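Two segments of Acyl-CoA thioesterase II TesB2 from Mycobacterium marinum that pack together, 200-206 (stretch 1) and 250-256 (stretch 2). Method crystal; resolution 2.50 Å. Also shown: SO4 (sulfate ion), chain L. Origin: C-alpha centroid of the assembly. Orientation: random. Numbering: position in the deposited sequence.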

# COMPACT_ATOMS: atom_id res chain seq x y z
N THR A 200 -0.50 -11.95 -11.07
CA THR A 200 0.77 -11.74 -11.81
C THR A 200 1.86 -10.94 -11.14
O THR A 200 2.99 -11.15 -11.47
CB THR A 200 0.53 -11.05 -13.16
OG1 THR A 200 0.05 -9.72 -12.92
CG2 THR A 200 -0.47 -11.84 -13.95
N LEU A 201 1.57 -10.03 -10.23
CA LEU A 201 2.64 -9.19 -9.67
C LEU A 201 3.70 -9.92 -8.87
O LEU A 201 4.84 -9.67 -9.08
CB LEU A 201 2.10 -8.04 -8.83
CG LEU A 201 3.10 -7.01 -8.33
CD1 LEU A 201 3.85 -6.31 -9.46
CD2 LEU A 201 2.33 -5.98 -7.51
N LEU A 202 3.32 -10.81 -7.98
CA LEU A 202 4.29 -11.42 -7.07
C LEU A 202 5.34 -12.27 -7.79
O LEU A 202 6.44 -12.52 -7.24
CB LEU A 202 3.59 -12.23 -5.96
CG LEU A 202 3.14 -11.40 -4.74
CD1 LEU A 202 2.29 -12.23 -3.75
CD2 LEU A 202 4.34 -10.79 -4.03
N GLY A 203 5.02 -12.68 -9.02
CA GLY A 203 5.99 -13.31 -9.94
C GLY A 203 7.26 -12.48 -10.13
O GLY A 203 8.35 -13.02 -10.30
N SER A 204 7.14 -11.16 -10.07
CA SER A 204 8.30 -10.27 -10.28
C SER A 204 9.40 -10.44 -9.21
O SER A 204 10.58 -10.11 -9.47
CB SER A 204 7.87 -8.79 -10.36
OG SER A 204 7.40 -8.30 -9.11
N ALA A 205 9.01 -10.94 -8.03
CA ALA A 205 9.95 -11.27 -6.99
C ALA A 205 10.88 -12.43 -7.41
O ALA A 205 12.01 -12.49 -6.91
CB ALA A 205 9.23 -11.61 -5.68
N GLN A 206 10.43 -13.31 -8.33
CA GLN A 206 11.19 -14.53 -8.64
C GLN A 206 12.13 -14.41 -9.83
O GLN A 206 12.76 -15.39 -10.21
CB GLN A 206 10.28 -15.75 -8.83
CG GLN A 206 9.28 -16.01 -7.69
CD GLN A 206 9.96 -16.15 -6.35
OE1 GLN A 206 11.07 -16.73 -6.23
NE2 GLN A 206 9.31 -15.63 -5.31
S SO4 L . 9.82 3.44 -8.30
O1 SO4 L . 8.42 3.53 -7.77
O2 SO4 L . 10.82 3.31 -7.16
O3 SO4 L . 9.86 2.29 -9.27
O4 SO4 L . 10.10 4.74 -9.02
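Stretch 2 250-256: RALTHGK

Residues 250-256 form an extended strand that packs on Leu201 and the 3-10 segment 202-205 by van der Waals contact, largely between side chains, with no hydrogen bond passing between the two stretches. The strand runs opposite in sense to the progress of stretch 1: Ala251, near its start, pairs with Ala205, and Thr253 with Leu202, each at a CA-CA distance of 6.1 Å. Because a strand turns successive side chains to alternate sides, Ala251 and Thr253 point their CA-to-CB bonds toward stretch 1, whereas Leu252 and His254 point theirs away.

Thr253 is the centre of the contact and has the largest area covered. With chi1 in the p rotamer, its OG1 approaches Leu201 CG at 3.3 Å and Leu202 CD2 at 3.5 Å; this hydroxyl is satisfied by a hydrogen bond elsewhere in the structure. Its CG2 lies 3.4 Å from Ser204 OG and 3.8 Å from Ala205 CB, so the side chain touches four residues of stretch 1. Ser204 OG in turn donates to Leu201 O at 2.9 Å, a bond that ties the serine hydroxyl to the backbone of Leu201, three residues earlier. Two residues before Thr253, Ala251 meets Ala205 methyl to methyl, with Ala205 CB 3.5 Å from Ala251 CB, an apolar contact.

Further along the strand, Leu201 reaches the backbone, its CD1 lying 3.7 Å from His254 O and 4.2 Å from Gly255 N. Gly255 has no side chain; an ideal CB would point toward stretch 1 and lie a tight 3.5 Å from Leu201 CD1. Away from the interface, Lys256 NZ makes a weak hydrogen bond of 3.3 Å to O1 of the sulfate ion.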

# COMPACT_ATOMS: atom_id res chain seq x y z
N ARG A 250 10.08 -13.21 2.86
CA ARG A 250 9.08 -12.35 2.25
C ARG A 250 9.70 -11.72 1.04
O ARG A 250 10.91 -11.77 0.87
CB ARG A 250 8.57 -11.25 3.24
CG ARG A 250 8.06 -11.80 4.55
CD ARG A 250 7.29 -10.77 5.41
NE ARG A 250 7.99 -9.52 5.58
CZ ARG A 250 9.10 -9.33 6.27
NH1 ARG A 250 9.71 -10.32 6.88
NH2 ARG A 250 9.63 -8.14 6.30
N ALA A 251 8.85 -11.13 0.21
CA ALA A 251 9.27 -10.38 -0.95
C ALA A 251 8.26 -9.28 -1.11
O ALA A 251 7.08 -9.50 -0.98
CB ALA A 251 9.32 -11.26 -2.19
N LEU A 252 8.73 -8.08 -1.40
CA LEU A 252 7.86 -7.00 -1.70
C LEU A 252 7.91 -6.77 -3.18
O LEU A 252 8.97 -6.87 -3.80
CB LEU A 252 8.32 -5.75 -0.99
CG LEU A 252 7.35 -4.58 -1.01
CD1 LEU A 252 6.03 -4.99 -0.35
CD2 LEU A 252 8.01 -3.39 -0.32
N THR A 253 6.74 -6.47 -3.74
CA THR A 253 6.61 -6.12 -5.14
C THR A 253 5.71 -4.89 -5.32
O THR A 253 5.02 -4.42 -4.41
CB THR A 253 6.12 -7.34 -5.96
OG1 THR A 253 4.78 -7.70 -5.60
CG2 THR A 253 7.07 -8.54 -5.74
N HIS A 254 5.76 -4.35 -6.52
CA HIS A 254 5.28 -3.01 -6.80
C HIS A 254 5.07 -2.85 -8.26
O HIS A 254 5.94 -3.25 -9.07
CB HIS A 254 6.32 -1.99 -6.37
CG HIS A 254 6.01 -0.60 -6.81
ND1 HIS A 254 5.07 0.15 -6.22
CD2 HIS A 254 6.52 0.17 -7.87
CE1 HIS A 254 4.99 1.35 -6.84
NE2 HIS A 254 5.87 1.35 -7.85
N GLY A 255 3.96 -2.21 -8.65
CA GLY A 255 3.81 -1.88 -10.04
C GLY A 255 2.89 -0.75 -10.39
O GLY A 255 2.11 -0.32 -9.56
N LYS A 256 3.00 -0.31 -11.65
CA LYS A 256 2.16 0.72 -12.23
C LYS A 256 1.58 0.21 -13.53
O LYS A 256 2.21 -0.52 -14.26
CB LYS A 256 2.95 1.98 -12.53
CG LYS A 256 3.99 2.31 -11.49
CD LYS A 256 4.22 3.81 -11.43
CE LYS A 256 5.16 4.18 -10.28
NZ LYS A 256 6.59 3.80 -10.54